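Local coordinates for protein 2-nitropropane dioxygenase (Streptomyces ansochromogenes, PDB 3BW2) that oxidises nitroalkanes with FMN as cofactor and probably acts on propionate 3-nitronate with molecular oxygen, detoxifying it, at residues 151-155 / 194-199; 239-245 / 331-337; 268-272 / 316-320. One frame throughout, in Å; residues are numbered along the deposited sequence.

Overall arrangement
Three contacts within one FMN-binding TIM barrel illustrate how the loops and helices after the strands are held around a cofactor. Along the chain interaction 1 closes first, joining the end of barrel strand 147-152 to the start of helix 196-206. The segments of interaction 2 then bracket those of interaction 3: 239-245 follows strand 233-236 and meets the start of helix 333-350, while 268-272 and 316-320 are loops in the chain between them. Interaction 1 touches neither, its nearest atoms about 12 Å from interaction 2 and about 11 Å from interaction 3. Interactions 2 and 3 meet at the FMN pocket, which both L241 and W320 line, with L241 CD2 3.5 Å from W320 O.

Interaction 1 (151-155 / 194-199); sequences TATTP and IGLLSL
Segment 151-155 leaves a parallel barrel strand, extended through A152; T153 (phi/psi -114/-3) turns the chain and T154 (-143/162) is the N-cap of the helix beginning at P155, its hydroxyl bonded to the backbone N of E157. In 194-199, G195 is the N-cap, and L199 N bonds to G195 O (2.9 Å). The closest CA atoms, those of T154 and L199, are 6.6 Å apart. Apolar packing falls on P155 CD, 4.3 Å from L199 CD1 (chi1 t, chi2 p) and 4.5 Å from I194 CD1 (m, t). The same methyls make van der Waals contacts with T153 O, L199 CD1 at 3.3 Å and I194 CD1 at 3.9 Å. No direct hydrogen bond crosses; instead a water donates to T153 O (2.7 Å) and accepts from I194 N (2.9 Å). Across the dimer, Q323 of the second subunit bonds to G195 N. Such packing between a strand's C-terminal end, its following helix and the next barrel helix is characteristic of a TIM barrel.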
# COMPACT_ATOMS: atom_id res chain seq x y z
N THR A 151 6.86 15.13 6.64
CA THR A 151 6.41 13.94 5.93
C THR A 151 7.41 13.48 4.87
O THR A 151 8.07 14.30 4.21
CB THR A 151 5.05 14.19 5.23
OG1 THR A 151 4.01 14.28 6.21
CG2 THR A 151 4.72 13.05 4.25
N ALA A 152 7.52 12.16 4.71
CA ALA A 152 8.39 11.55 3.71
C ALA A 152 7.59 10.37 3.15
O ALA A 152 6.84 9.73 3.88
CB ALA A 152 9.67 11.04 4.36
N THR A 153 7.74 10.10 1.85
CA THR A 153 7.00 9.00 1.24
C THR A 153 7.92 7.87 0.76
O THR A 153 7.45 6.84 0.28
CB THR A 153 6.14 9.50 0.05
OG1 THR A 153 6.99 10.00 -0.98
CG2 THR A 153 5.19 10.61 0.51
N THR A 154 9.22 8.08 0.90
CA THR A 154 10.24 7.11 0.51
C THR A 154 11.38 7.14 1.52
O THR A 154 11.51 8.10 2.29
CB THR A 154 10.88 7.45 -0.86
OG1 THR A 154 11.58 8.70 -0.75
CG2 THR A 154 9.82 7.55 -1.94
N PRO A 155 12.21 6.10 1.55
CA PRO A 155 13.31 6.14 2.52
C PRO A 155 14.29 7.28 2.18
O PRO A 155 14.93 7.83 3.07
CB PRO A 155 13.92 4.74 2.42
CG PRO A 155 13.52 4.26 1.06
CD PRO A 155 12.12 4.78 0.90
N ILE A 194 4.34 3.67 -2.22
CA ILE A 194 4.67 2.53 -1.37
C ILE A 194 3.66 2.25 -0.25
O ILE A 194 3.27 3.17 0.48
CB ILE A 194 6.07 2.74 -0.73
CG1 ILE A 194 7.09 3.04 -1.83
CG2 ILE A 194 6.47 1.50 0.07
CD1 ILE A 194 8.44 3.46 -1.31
N GLY A 195 3.24 0.99 -0.12
CA GLY A 195 2.30 0.63 0.93
C GLY A 195 2.91 0.98 2.28
O GLY A 195 4.11 0.80 2.48
N LEU A 196 2.09 1.48 3.20
CA LEU A 196 2.59 1.89 4.51
C LEU A 196 3.43 0.86 5.26
O LEU A 196 4.49 1.19 5.79
CB LEU A 196 1.43 2.32 5.42
CG LEU A 196 1.83 2.83 6.81
CD1 LEU A 196 2.79 4.03 6.68
CD2 LEU A 196 0.58 3.23 7.60
N LEU A 197 2.97 -0.39 5.32
CA LEU A 197 3.72 -1.43 6.04
C LEU A 197 5.13 -1.60 5.48
O LEU A 197 6.07 -1.88 6.22
CB LEU A 197 2.96 -2.76 5.99
CG LEU A 197 3.60 -3.93 6.76
CD1 LEU A 197 3.82 -3.54 8.21
CD2 LEU A 197 2.70 -5.15 6.67
N SER A 198 5.27 -1.42 4.17
CA SER A 198 6.57 -1.56 3.55
C SER A 198 7.38 -0.28 3.77
O SER A 198 8.56 -0.33 4.13
CB SER A 198 6.40 -1.85 2.05
OG SER A 198 7.65 -2.12 1.45
N LEU A 199 6.75 0.87 3.56
CA LEU A 199 7.43 2.15 3.75
C LEU A 199 7.95 2.29 5.18
O LEU A 199 9.07 2.76 5.40
CB LEU A 199 6.49 3.32 3.43
CG LEU A 199 7.08 4.71 3.70
CD1 LEU A 199 8.33 4.93 2.84
CD2 LEU A 199 6.04 5.78 3.39
O HOH W 1 5.38 6.26 -1.35

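Interaction 2 (239-245 / 331-337); sequences AFLATDE and LPAGRLV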
# COMPACT_ATOMS: atom_id res chain seq x y z
N ALA A 239 -10.02 8.96 9.62
CA ALA A 239 -10.75 8.49 10.79
C ALA A 239 -11.34 9.66 11.58
O ALA A 239 -12.44 9.56 12.12
CB ALA A 239 -9.83 7.66 11.68
N PHE A 240 -10.63 10.79 11.63
CA PHE A 240 -11.14 11.96 12.36
C PHE A 240 -12.00 12.88 11.49
O PHE A 240 -12.76 13.69 12.01
CB PHE A 240 -9.97 12.75 12.96
CG PHE A 240 -9.40 12.11 14.19
CD1 PHE A 240 -10.10 12.15 15.39
CD2 PHE A 240 -8.18 11.45 14.14
CE1 PHE A 240 -9.60 11.52 16.53
CE2 PHE A 240 -7.67 10.82 15.28
CZ PHE A 240 -8.38 10.86 16.48
N LEU A 241 -11.87 12.74 10.18
CA LEU A 241 -12.64 13.56 9.23
C LEU A 241 -14.13 13.34 9.44
O LEU A 241 -14.94 14.25 9.28
CB LEU A 241 -12.26 13.17 7.80
CG LEU A 241 -12.86 13.92 6.61
CD1 LEU A 241 -12.45 15.38 6.65
CD2 LEU A 241 -12.36 13.30 5.31
N ALA A 242 -14.46 12.11 9.84
CA ALA A 242 -15.84 11.70 10.06
C ALA A 242 -16.44 12.04 11.42
O ALA A 242 -17.64 11.85 11.63
CB ALA A 242 -15.95 10.19 9.82
N THR A 243 -15.62 12.54 12.35
CA THR A 243 -16.12 12.86 13.69
C THR A 243 -16.94 14.15 13.72
O THR A 243 -16.85 14.98 12.81
CB THR A 243 -14.95 12.97 14.73
OG1 THR A 243 -14.06 14.02 14.36
CG2 THR A 243 -14.18 11.66 14.79
N ASP A 244 -17.73 14.32 14.77
CA ASP A 244 -18.58 15.49 14.90
C ASP A 244 -17.84 16.82 14.91
O ASP A 244 -18.29 17.78 14.30
CB ASP A 244 -19.47 15.37 16.14
CG ASP A 244 -20.42 14.19 16.06
OD1 ASP A 244 -20.75 13.78 14.93
OD2 ASP A 244 -20.85 13.67 17.12
N GLU A 245 -16.69 16.88 15.59
CA GLU A 245 -15.91 18.12 15.66
C GLU A 245 -15.28 18.50 14.33
O GLU A 245 -14.88 19.66 14.13
CB GLU A 245 -14.80 18.02 16.72
CG GLU A 245 -15.31 17.98 18.16
CD GLU A 245 -15.78 16.60 18.59
OE1 GLU A 245 -15.82 15.68 17.74
OE2 GLU A 245 -16.09 16.44 19.79
N LEU A 331 -18.85 9.90 15.37
CA LEU A 331 -19.07 10.13 16.79
C LEU A 331 -18.11 11.22 17.22
O LEU A 331 -17.30 11.67 16.42
CB LEU A 331 -18.81 8.85 17.58
CG LEU A 331 -17.64 7.96 17.14
CD1 LEU A 331 -16.36 8.74 17.09
CD2 LEU A 331 -17.51 6.80 18.11
N PRO A 332 -18.20 11.68 18.48
CA PRO A 332 -17.29 12.73 18.95
C PRO A 332 -15.85 12.25 18.84
O PRO A 332 -15.56 11.08 19.09
CB PRO A 332 -17.72 12.95 20.40
CG PRO A 332 -19.18 12.61 20.37
CD PRO A 332 -19.21 11.36 19.52
N ALA A 333 -14.94 13.15 18.46
CA ALA A 333 -13.53 12.80 18.32
C ALA A 333 -12.96 12.21 19.61
O ALA A 333 -12.16 11.28 19.57
CB ALA A 333 -12.74 14.02 17.90
N GLY A 334 -13.38 12.76 20.75
CA GLY A 334 -12.90 12.26 22.03
C GLY A 334 -13.29 10.81 22.25
O GLY A 334 -12.50 10.02 22.78
N ARG A 335 -14.49 10.44 21.83
CA ARG A 335 -14.95 9.07 21.99
C ARG A 335 -14.21 8.16 21.01
O ARG A 335 -13.95 7.00 21.31
CB ARG A 335 -16.47 8.98 21.76
CG ARG A 335 -17.30 9.95 22.62
CD ARG A 335 -16.88 9.97 24.09
NE ARG A 335 -17.03 8.68 24.76
CZ ARG A 335 -18.17 8.18 25.24
NH1 ARG A 335 -19.31 8.87 25.14
NH2 ARG A 335 -18.18 6.99 25.83
N LEU A 336 -13.85 8.69 19.84
CA LEU A 336 -13.12 7.90 18.85
C LEU A 336 -11.73 7.56 19.40
O LEU A 336 -11.20 6.47 19.16
CB LEU A 336 -12.97 8.67 17.53
CG LEU A 336 -12.08 7.99 16.49
CD1 LEU A 336 -12.66 6.62 16.11
CD2 LEU A 336 -11.95 8.88 15.26
N VAL A 337 -11.13 8.50 20.12
CA VAL A 337 -9.82 8.26 20.70
C VAL A 337 -9.94 7.14 21.72
O VAL A 337 -9.08 6.26 21.79
CB VAL A 337 -9.26 9.53 21.39
CG1 VAL A 337 -7.99 9.19 22.15
CG2 VAL A 337 -8.97 10.61 20.34
O HOH W 2 -15.17 14.82 21.59
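L336, F240 and A333 lose the most surface here, and they illustrate how the first turn of a helix can be fitted against a neighbouring helix end and the loop that follows it. L336 points its CA-to-CB bond at segment 239-245 and, in the t, p rotamer, inserts CD2 between backbone and ring: the methyl is 3.2 Å from A239 O, 3.6 Å from T243 CG2 and 4.0 Å from the centroid of the F240 ring, 24° off its normal, a CH-pi contact over the face. F240 meets the helix along its edge as well, with CZ 3.9 Å from V337 CG2 and CE1 4.0 Å from A333 O; V31 of helix 25-33 also packs on this phenylalanine.

A333 is held both by packing and by polar bonding. Its CB lies 4.1 Å from F240 CD1, while its backbone N donates to E245 OE1 at 2.8 Å in a nearly straight bond. The carboxylate thus accepts from an amide of the first helical turn, where no earlier turn of the helix can supply an acceptor, and a water bridges E245 OE2 (2.6 Å) and G334 N (2.9 Å). Just before the helix, D244 N donates to L331 O at 3.2 Å. T243 stands beside this bond, its OG1 donating to F240 O (2.7 Å) within its own segment. L241, in the same helical end, touches FMN. Hydrogen bonding by E245 therefore joins the C-terminal helix 333-350 to the loop after the eighth strand of the TIM barrel, beside the flavin site.

Interaction 3 (268-272 / 316-320); sequences RAFTG and GMALW. With FMN (flavin mononucleotide), chain B.
Two loops without regular secondary structure meet here, closest at F270 and A318, whose CA atoms are 6.3 Å apart. In 268-272 the backbone curls so that G272 N bonds to R268 O (2.8 Å); G272 adopts a positive phi (88/5). A318 (phi/psi -87/88) and L319 (-78/63) centre successive inverse gamma turns. F270 points toward the other loop with chi1 -59° and chi2 -76°, laying one ring face against A318: A318 CA is 3.7 Å from the ring centroid, only 4° off the normal, a CH-pi contact, and A318 CB is 3.8 Å from F270 CG. F270 CZ also reaches 3.2 Å from M317 O, which bonds to N280. W320 (chi1 -54°, chi2 142°) swings its indole back toward 268-272: CH2 lies 3.9 Å from F270 CB, and CZ2 is 3.9 Å from CG2 of T271, whose chi1 is p and whose hydroxyl bonds to H179. The planes of the W320 six-membered ring and F270 ring are nearly perpendicular (88°), centroids 5.8 Å apart. At its base, W320 CB is 3.6 Å from FMN C7. With no hydrogen bond between the loops, the chemistry implies that apolar and CH-pi packing couples this wall of the flavin pocket to the loop behind it.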
# COMPACT_ATOMS: atom_id res chain seq x y z
N ARG A 268 -4.58 14.28 -9.78
CA ARG A 268 -4.12 15.67 -9.80
C ARG A 268 -5.28 16.54 -10.27
O ARG A 268 -5.14 17.75 -10.41
CB ARG A 268 -2.93 15.83 -10.76
CG ARG A 268 -1.64 15.15 -10.31
CD ARG A 268 -0.43 15.70 -11.09
NE ARG A 268 0.83 15.08 -10.69
CZ ARG A 268 1.23 13.87 -11.06
NH1 ARG A 268 0.47 13.12 -11.85
NH2 ARG A 268 2.39 13.39 -10.63
N ALA A 269 -6.43 15.92 -10.50
CA ALA A 269 -7.61 16.62 -10.99
C ALA A 269 -8.00 17.90 -10.25
O ALA A 269 -8.32 18.91 -10.86
CB ALA A 269 -8.80 15.67 -11.02
N PHE A 270 -7.96 17.86 -8.92
CA PHE A 270 -8.37 19.02 -8.13
C PHE A 270 -7.30 20.06 -7.81
O PHE A 270 -7.61 21.25 -7.71
CB PHE A 270 -8.99 18.53 -6.82
CG PHE A 270 -10.19 17.65 -7.00
CD1 PHE A 270 -11.42 18.19 -7.36
CD2 PHE A 270 -10.09 16.27 -6.82
CE1 PHE A 270 -12.53 17.37 -7.54
CE2 PHE A 270 -11.19 15.44 -7.01
CZ PHE A 270 -12.42 16.00 -7.37
N THR A 271 -6.06 19.63 -7.66
CA THR A 271 -5.01 20.57 -7.26
C THR A 271 -3.72 20.57 -8.08
O THR A 271 -2.87 21.44 -7.87
CB THR A 271 -4.63 20.32 -5.80
OG1 THR A 271 -3.97 19.04 -5.70
CG2 THR A 271 -5.87 20.29 -4.92
N GLY A 272 -3.56 19.61 -8.98
CA GLY A 272 -2.34 19.57 -9.77
C GLY A 272 -1.23 18.78 -9.10
O GLY A 272 -0.11 18.74 -9.59
N GLY A 316 -18.65 17.12 -7.41
CA GLY A 316 -17.76 18.17 -7.87
C GLY A 316 -16.81 18.62 -6.78
O GLY A 316 -16.14 19.65 -6.90
N MET A 317 -16.75 17.85 -5.70
CA MET A 317 -15.89 18.18 -4.58
C MET A 317 -14.64 17.30 -4.50
O MET A 317 -14.61 16.19 -5.05
CB MET A 317 -16.68 18.04 -3.27
CG MET A 317 -17.83 19.02 -3.14
SD MET A 317 -18.86 18.63 -1.72
CE MET A 317 -17.72 18.90 -0.39
N ALA A 318 -13.62 17.81 -3.81
CA ALA A 318 -12.38 17.07 -3.61
C ALA A 318 -12.60 16.23 -2.36
O ALA A 318 -12.29 16.65 -1.25
CB ALA A 318 -11.21 18.03 -3.41
N LEU A 319 -13.15 15.03 -2.55
CA LEU A 319 -13.45 14.12 -1.45
C LEU A 319 -12.23 13.37 -0.88
O LEU A 319 -12.17 12.14 -0.94
CB LEU A 319 -14.52 13.12 -1.92
CG LEU A 319 -15.80 13.76 -2.49
CD1 LEU A 319 -16.75 12.68 -2.98
CD2 LEU A 319 -16.47 14.62 -1.41
N TRP A 320 -11.28 14.11 -0.34
CA TRP A 320 -10.07 13.51 0.23
C TRP A 320 -10.43 12.38 1.19
O TRP A 320 -11.26 12.55 2.09
CB TRP A 320 -9.25 14.56 0.99
CG TRP A 320 -8.89 15.80 0.23
CD1 TRP A 320 -8.86 17.07 0.73
CD2 TRP A 320 -8.47 15.90 -1.14
NE1 TRP A 320 -8.45 17.95 -0.24
CE2 TRP A 320 -8.20 17.26 -1.39
CE3 TRP A 320 -8.29 14.97 -2.17
CZ2 TRP A 320 -7.76 17.72 -2.64
CZ3 TRP A 320 -7.86 15.42 -3.41
CH2 TRP A 320 -7.60 16.78 -3.64
N1 FMN B . -1.52 16.56 5.63
C2 FMN B . -0.82 17.75 5.88
O2 FMN B . 0.36 17.71 6.22
N3 FMN B . -1.45 18.98 5.75
C4 FMN B . -2.78 19.11 5.39
O4 FMN B . -3.30 20.23 5.30
C4A FMN B . -3.51 17.91 5.15
N5 FMN B . -4.86 17.97 4.80
C5A FMN B . -5.61 16.81 4.59
C6 FMN B . -6.99 16.91 4.26
C7 FMN B . -7.81 15.76 4.04
C7M FMN B . -9.28 15.95 4.49
C8 FMN B . -7.15 14.49 4.20
C8M FMN B . -7.87 13.23 4.70
C9 FMN B . -5.76 14.36 4.51
C9A FMN B . -4.98 15.53 4.70
N10 FMN B . -3.60 15.46 5.03
C10 FMN B . -2.86 16.64 5.27
C1' FMN B . -2.85 14.13 4.98
C2' FMN B . -2.73 13.61 6.44
O2' FMN B . -1.62 14.24 7.05
C3' FMN B . -2.47 12.06 6.51
O3' FMN B . -1.27 11.82 5.76
C4' FMN B . -3.59 11.20 5.92
O4' FMN B . -4.83 11.69 6.43
C5' FMN B . -3.41 9.70 6.32
O5' FMN B . -4.46 8.86 5.78
P FMN B . -5.91 8.52 6.45
O1P FMN B . -5.23 8.60 7.78
O2P FMN B . -5.80 7.32 5.53
O3P FMN B . -6.35 9.84 5.84